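Long-range contacts in pullulanase (Bacillus acidopullulyticus, PDB 2WAN), which hydrolyses the alpha-1,6-glucosidic links of pullulan and, as a debranching enzyme, probably those of branched starch-derived polysaccharides: residues A[342-350]-A[400-408]; A[384-394]-A[563-571]. All blocks are in the same frame, centred on the assembly; numbering follows the deposited sequence. Where two conformers were deposited one is given.

Contact 1: residues A[342-350]-A[400-408]; sequences LLYNSEKGS and SVNATRGMI. With ACT (acetate ion), chain P.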
# COMPACT_ATOMS: atom_id res chain seq x y z
N LEU A 342 -8.60 21.53 25.29
CA LEU A 342 -8.63 22.97 25.05
C LEU A 342 -9.77 23.26 24.09
O LEU A 342 -9.78 22.74 22.97
CB LEU A 342 -7.30 23.49 24.48
CG LEU A 342 -6.02 23.09 25.23
CD1 LEU A 342 -4.77 23.72 24.59
CD2 LEU A 342 -6.13 23.52 26.67
N LEU A 343 -10.74 24.04 24.56
CA LEU A 343 -11.92 24.42 23.79
C LEU A 343 -11.86 25.88 23.38
O LEU A 343 -11.52 26.73 24.21
CB LEU A 343 -13.20 24.18 24.62
CG LEU A 343 -13.66 22.73 24.78
CD1 LEU A 343 -14.88 22.66 25.70
CD2 LEU A 343 -13.98 22.05 23.44
N TYR A 344 -12.20 26.15 22.12
CA TYR A 344 -12.17 27.50 21.54
C TYR A 344 -13.53 27.80 20.89
O TYR A 344 -14.01 27.04 20.04
CB TYR A 344 -11.08 27.63 20.48
CG TYR A 344 -9.67 27.23 20.92
CD1 TYR A 344 -8.72 28.19 21.26
CD2 TYR A 344 -9.29 25.88 20.98
CE1 TYR A 344 -7.41 27.82 21.65
CE2 TYR A 344 -8.00 25.50 21.37
CZ TYR A 344 -7.07 26.48 21.71
OH TYR A 344 -5.81 26.09 22.10
N ASN A 345 -14.13 28.92 21.27
CA ASN A 345 -15.38 29.36 20.65
C ASN A 345 -15.17 30.22 19.40
O ASN A 345 -16.09 30.91 18.94
CB ASN A 345 -16.26 30.06 21.69
CG ASN A 345 -15.68 31.38 22.16
OD1 ASN A 345 -14.64 31.82 21.68
ND2 ASN A 345 -16.36 32.02 23.11
N SER A 346 -13.95 30.20 18.88
CA SER A 346 -13.61 30.88 17.63
C SER A 346 -12.46 30.15 16.94
O SER A 346 -11.72 29.39 17.55
CB SER A 346 -13.24 32.35 17.86
OG SER A 346 -11.90 32.50 18.33
N GLU A 347 -12.33 30.40 15.65
CA GLU A 347 -11.32 29.75 14.85
C GLU A 347 -9.88 30.21 15.15
O GLU A 347 -8.94 29.41 15.05
CB GLU A 347 -11.68 29.93 13.37
CG GLU A 347 -10.91 29.05 12.41
CD GLU A 347 -11.55 29.01 11.02
OE1 GLU A 347 -12.29 29.94 10.66
OE2 GLU A 347 -11.31 28.04 10.29
N LYS A 348 -9.69 31.48 15.52
CA LYS A 348 -8.36 32.05 15.72
C LYS A 348 -8.11 32.66 17.11
O LYS A 348 -6.96 32.95 17.46
CB LYS A 348 -8.05 33.12 14.66
CG LYS A 348 -7.51 32.58 13.33
CD LYS A 348 -7.34 33.72 12.33
CE LYS A 348 -6.48 33.32 11.13
NZ LYS A 348 -5.03 33.31 11.46
N GLY A 349 -9.17 32.85 17.88
CA GLY A 349 -9.06 33.53 19.19
C GLY A 349 -8.48 32.65 20.27
O GLY A 349 -8.28 31.45 20.07
N SER A 350 -8.21 33.25 21.43
CA SER A 350 -7.58 32.54 22.54
C SER A 350 -8.50 31.47 23.16
O SER A 350 -9.72 31.45 22.92
CB SER A 350 -7.10 33.53 23.60
OG SER A 350 -8.19 34.30 24.09
N SER A 400 -10.12 23.87 11.66
CA SER A 400 -9.93 25.26 11.31
C SER A 400 -9.13 25.28 10.01
O SER A 400 -8.54 24.25 9.63
CB SER A 400 -9.15 25.97 12.41
OG SER A 400 -7.88 25.37 12.56
N VAL A 401 -9.07 26.45 9.36
CA VAL A 401 -8.23 26.62 8.16
C VAL A 401 -6.80 26.20 8.52
O VAL A 401 -6.27 26.62 9.57
CB VAL A 401 -8.26 28.09 7.65
CG1 VAL A 401 -7.36 28.27 6.41
CG2 VAL A 401 -9.69 28.48 7.29
N ASN A 402 -6.20 25.36 7.68
CA ASN A 402 -4.82 24.85 7.90
C ASN A 402 -4.63 23.95 9.12
O ASN A 402 -3.49 23.67 9.54
CB ASN A 402 -3.79 25.98 7.91
CG ASN A 402 -3.52 26.55 6.52
OD1 ASN A 402 -3.26 27.76 6.37
ND2 ASN A 402 -3.55 25.69 5.51
N ALA A 403 -5.74 23.48 9.70
CA ALA A 403 -5.71 22.51 10.80
C ALA A 403 -4.90 22.97 12.01
O ALA A 403 -4.13 22.19 12.60
CB ALA A 403 -5.24 21.12 10.30
N THR A 404 -5.07 24.25 12.38
CA THR A 404 -4.50 24.73 13.64
C THR A 404 -5.26 24.07 14.81
O THR A 404 -4.71 23.90 15.91
CB THR A 404 -4.59 26.25 13.75
OG1 THR A 404 -5.96 26.67 13.68
CG2 THR A 404 -3.79 26.93 12.62
N ARG A 405 -6.52 23.70 14.55
CA ARG A 405 -7.43 23.16 15.55
C ARG A 405 -8.40 22.20 14.88
O ARG A 405 -8.68 22.34 13.69
CB ARG A 405 -8.28 24.28 16.18
CG ARG A 405 -7.45 25.43 16.71
CD ARG A 405 -8.28 26.68 17.09
NE ARG A 405 -7.32 27.66 17.62
CZ ARG A 405 -7.62 28.84 18.15
NH1 ARG A 405 -8.88 29.24 18.22
NH2 ARG A 405 -6.65 29.62 18.60
N GLY A 406 -8.91 21.25 15.67
CA GLY A 406 -10.01 20.38 15.22
C GLY A 406 -11.33 21.13 15.38
O GLY A 406 -11.40 22.09 16.16
N MET A 407 -12.35 20.72 14.63
CA MET A 407 -13.65 21.39 14.71
C MET A 407 -14.74 20.36 14.98
O MET A 407 -14.81 19.34 14.32
CB MET A 407 -13.94 22.13 13.41
CG MET A 407 -15.22 22.98 13.43
SD MET A 407 -15.47 23.73 11.82
CE MET A 407 -16.90 24.75 12.18
N ILE A 408 -15.59 20.64 15.97
CA ILE A 408 -16.70 19.76 16.33
C ILE A 408 -17.90 20.13 15.45
O ILE A 408 -18.31 21.32 15.41
CB ILE A 408 -17.08 19.95 17.81
CG1 ILE A 408 -15.91 19.56 18.72
CG2 ILE A 408 -18.34 19.14 18.16
CD1 ILE A 408 -15.69 20.50 19.86
C ACT P . -3.58 27.59 18.65
O ACT P . -4.20 27.53 17.55
OXT ACT P . -3.03 26.54 19.04
CH3 ACT P . -3.47 28.85 19.46
O HOH W 1 -6.58 29.19 13.85
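E347 and S400 bring the two backbones closest, their CA atoms 5.9 Å apart, where the turn that follows strand 338-344 meets the loop leading into strand 406-407. R405 is the main contributor from segment 400-408. Its CG lies anti to the carbonyl carbon (chi1 -52°), and from there the chain runs straight out to NE, carrying the guanidinium between the Y344 ring and the backbone of the turn. One face of that group lies on the Y344 ring, with centres 3.8 Å apart and planes 26° from parallel, a cation-pi stack that CD extends with a CH-pi contact. Over the opposite face sits the backbone oxygen of E347. In the guanidinium plane, NH1 and NH2 grip G349 O end-on, NH1 along a lone pair of that oxygen and NH2 tilted from its carbonyl plane, each nitrogen 2.9 Å from G349 O; NH1 also makes a weak bond to S346 O. The turn is itself braced by an ST motif, in which S346 OG accepts from G349 N. Segment 342-350 belongs to the carbohydrate-binding module 48, a beta-sandwich family, and its strand and 406-407 both pair with strand 377-383. A bound acetate, probably from the crystallisation liquor, lies at the edge of the guanidinium on the NE side: R405 NE reaches ACT O at 3.1 Å in a nearly straight bond (162°). Farther along, E347 lays its CG against S400 CB at 3.5 Å and receives V401 N on OE2 at 2.9 Å. A water links E347 O to T404 OG1, whose hydroxyl is also hydrogen-bonded to S400 OG.

Contact 2: residues A[384-394]-A[563-571]; sequences VNGTTQTAVDP and SDFDKIVPQ
A391 meets D564 with CA atoms 5.0 Å apart as the short helix 564-568 crosses strand 388-391, their axes 7.8 Å from each other at closest and their directions 143° apart. The helix turns D564, K567 and I568 onto the strand. K567 lies across Q389, its CG beside OE1, and a bend at chi3 (-71°) brings NZ to T390 O, 3.0 Å away and in the carbonyl plane. D564 OD1 takes V392 N at 2.9 Å from above the carboxylate plane, and a long salt bridge of 4.0 Å joins D564 OD1 to K567 NZ. Beside this polar pair, A391 CB rests on I568 CG1 at 3.6 Å, while I568 CD1 meets P394 CD tip to tip. P394 CB also touches F565 CE1 at 3.9 Å, on a ring stacked with Y573. A methionine in place of K567 would probably leave T390 O without its donor and D564 without its nearby positive charge. The strand pairs with 377-383 through Q389 and A391, whereas T390 O and V392 N are taken by helix side chains, so the catalytic domain's helix satisfies backbone groups of the carbohydrate-binding module 48 at their interface.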
# COMPACT_ATOMS: atom_id res chain seq x y z
N VAL A 384 3.82 14.49 28.18
CA VAL A 384 4.51 13.21 28.21
C VAL A 384 5.89 13.39 28.80
O VAL A 384 6.72 14.12 28.25
CB VAL A 384 4.66 12.61 26.79
CG1 VAL A 384 5.60 11.41 26.83
CG2 VAL A 384 3.30 12.19 26.25
N ASN A 385 6.14 12.72 29.93
CA ASN A 385 7.41 12.83 30.63
C ASN A 385 7.80 14.29 30.80
O ASN A 385 7.10 15.06 31.48
CB ASN A 385 8.49 12.07 29.86
CG ASN A 385 9.63 11.64 30.74
OD1 ASN A 385 9.61 11.86 31.95
ND2 ASN A 385 10.64 11.02 30.14
N GLY A 386 8.89 14.69 30.18
CA GLY A 386 9.37 16.07 30.31
C GLY A 386 8.97 17.04 29.21
O GLY A 386 9.84 17.69 28.63
N THR A 387 7.67 17.16 28.91
CA THR A 387 7.23 18.17 27.95
C THR A 387 5.72 18.18 27.64
O THR A 387 5.05 17.14 27.72
CB THR A 387 8.05 18.09 26.64
OG1 THR A 387 7.50 17.10 25.77
CG2 THR A 387 9.50 17.73 26.94
N THR A 388 5.19 19.36 27.30
CA THR A 388 3.77 19.50 27.01
C THR A 388 3.59 20.11 25.63
O THR A 388 4.21 21.13 25.31
CB THR A 388 3.07 20.37 28.07
OG1 THR A 388 3.17 19.72 29.35
CG2 THR A 388 1.58 20.56 27.75
N GLN A 389 2.78 19.48 24.79
CA GLN A 389 2.46 20.04 23.48
C GLN A 389 0.97 19.92 23.22
O GLN A 389 0.27 19.19 23.92
CB GLN A 389 3.23 19.30 22.38
CG GLN A 389 4.76 19.23 22.60
CD GLN A 389 5.47 18.59 21.42
OE1 GLN A 389 5.56 19.18 20.34
NE2 GLN A 389 5.98 17.39 21.62
N THR A 390 0.49 20.63 22.20
CA THR A 390 -0.91 20.51 21.78
C THR A 390 -0.98 19.74 20.46
O THR A 390 -0.05 19.79 19.65
CB THR A 390 -1.61 21.88 21.61
OG1 THR A 390 -0.89 22.66 20.65
CG2 THR A 390 -1.64 22.64 22.94
N ALA A 391 -2.10 19.06 20.25
CA ALA A 391 -2.28 18.26 19.03
C ALA A 391 -3.74 18.32 18.59
O ALA A 391 -4.66 18.42 19.41
CB ALA A 391 -1.85 16.82 19.27
N VAL A 392 -3.93 18.30 17.28
CA VAL A 392 -5.25 18.10 16.69
C VAL A 392 -5.61 16.61 16.84
O VAL A 392 -4.77 15.73 16.65
CB VAL A 392 -5.27 18.56 15.19
CG1 VAL A 392 -6.64 18.24 14.51
CG2 VAL A 392 -4.95 20.04 15.08
N ASP A 393 -6.85 16.35 17.23
CA ASP A 393 -7.37 14.99 17.33
C ASP A 393 -7.17 14.25 15.99
O ASP A 393 -7.69 14.68 14.98
CB ASP A 393 -8.86 15.08 17.63
CG ASP A 393 -9.45 13.77 18.13
OD1 ASP A 393 -8.89 12.70 17.83
OD2 ASP A 393 -10.47 13.81 18.87
N PRO A 394 -6.42 13.11 16.00
CA PRO A 394 -6.28 12.32 14.76
C PRO A 394 -7.63 11.87 14.19
O PRO A 394 -7.73 11.57 12.99
CB PRO A 394 -5.46 11.11 15.22
CG PRO A 394 -4.62 11.64 16.33
CD PRO A 394 -5.60 12.54 17.09
N SER A 563 4.08 16.02 13.88
CA SER A 563 2.80 15.37 13.55
C SER A 563 1.97 15.18 14.81
O SER A 563 2.51 15.01 15.89
CB SER A 563 3.05 14.03 12.85
OG SER A 563 3.62 13.05 13.71
N ASP A 564 0.65 15.23 14.67
CA ASP A 564 -0.24 14.96 15.81
C ASP A 564 0.05 13.60 16.46
O ASP A 564 0.06 13.49 17.69
CB ASP A 564 -1.70 15.08 15.38
CG ASP A 564 -2.05 16.48 14.93
OD1 ASP A 564 -1.70 17.44 15.66
OD2 ASP A 564 -2.62 16.65 13.82
N PHE A 565 0.35 12.59 15.64
CA PHE A 565 0.72 11.27 16.16
C PHE A 565 1.88 11.35 17.18
O PHE A 565 1.77 10.79 18.27
CB PHE A 565 1.12 10.31 15.03
CG PHE A 565 -0.05 9.83 14.17
CD1 PHE A 565 -1.30 9.58 14.73
CD2 PHE A 565 0.13 9.57 12.81
CE1 PHE A 565 -2.36 9.13 13.95
CE2 PHE A 565 -0.92 9.12 12.03
CZ PHE A 565 -2.16 8.89 12.60
N ASP A 566 2.96 12.03 16.81
CA ASP A 566 4.17 12.08 17.64
C ASP A 566 3.99 12.97 18.85
O ASP A 566 4.66 12.77 19.87
CB ASP A 566 5.41 12.53 16.85
CG ASP A 566 6.21 11.35 16.30
OD1 ASP A 566 5.92 10.19 16.68
OD2 ASP A 566 7.12 11.58 15.46
N LYS A 567 3.08 13.94 18.75
CA LYS A 567 2.77 14.79 19.91
C LYS A 567 1.87 14.09 20.95
O LYS A 567 1.82 14.49 22.11
CB LYS A 567 2.19 16.15 19.47
CG LYS A 567 3.20 17.02 18.70
CD LYS A 567 2.66 18.42 18.34
CE LYS A 567 1.59 18.43 17.25
NZ LYS A 567 1.18 19.84 16.96
N ILE A 568 1.18 13.02 20.55
CA ILE A 568 0.27 12.32 21.45
C ILE A 568 0.92 11.05 22.03
O ILE A 568 0.86 10.82 23.24
CB ILE A 568 -1.10 12.02 20.77
CG1 ILE A 568 -1.74 13.34 20.31
CG2 ILE A 568 -2.05 11.24 21.72
CD1 ILE A 568 -2.97 13.17 19.44
N VAL A 569 1.52 10.24 21.16
CA VAL A 569 2.20 9.00 21.58
C VAL A 569 3.55 8.93 20.86
O VAL A 569 3.65 8.34 19.77
CB VAL A 569 1.37 7.72 21.27
CG1 VAL A 569 1.92 6.52 22.06
CG2 VAL A 569 -0.12 7.89 21.61
N PRO A 570 4.59 9.57 21.45
CA PRO A 570 5.89 9.74 20.80
C PRO A 570 6.43 8.48 20.12
O PRO A 570 6.58 7.43 20.75
CB PRO A 570 6.79 10.21 21.96
CG PRO A 570 5.86 11.05 22.79
CD PRO A 570 4.54 10.29 22.74
N GLN A 571 6.66 8.62 18.81
CA GLN A 571 7.21 7.58 17.91
C GLN A 571 6.36 6.36 17.59
O GLN A 571 6.61 5.71 16.58
CB GLN A 571 8.58 7.08 18.39
CG GLN A 571 9.68 8.12 18.37
CD GLN A 571 11.02 7.50 18.73
OE1 GLN A 571 11.14 6.28 18.83
NE2 GLN A 571 12.03 8.34 18.94
O HOH W 2 -0.98 22.26 17.94

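How the contacts relate
The centres of contacts 1 and 2 lie about 17 Å apart, and both reach the same antiparallel sheet, in which strand 377-383 pairs with strands 338-344, 388-391 and 406-407. Their segments alternate along the chain: 342-350, 384-394, 400-408 and then, far later, 563-571. The two contacts also touch directly, V392 CG2 of contact 2 packing 3.4 Å from A403 O of contact 1, and L342 CD1 3.7 Å from T390 CG2. Contact 1 ties the chain just beyond strand 388-391 back to a turn of the module 48 sheet, whereas contact 2 seats that sheet on a helix of the alpha-amylase catalytic domain.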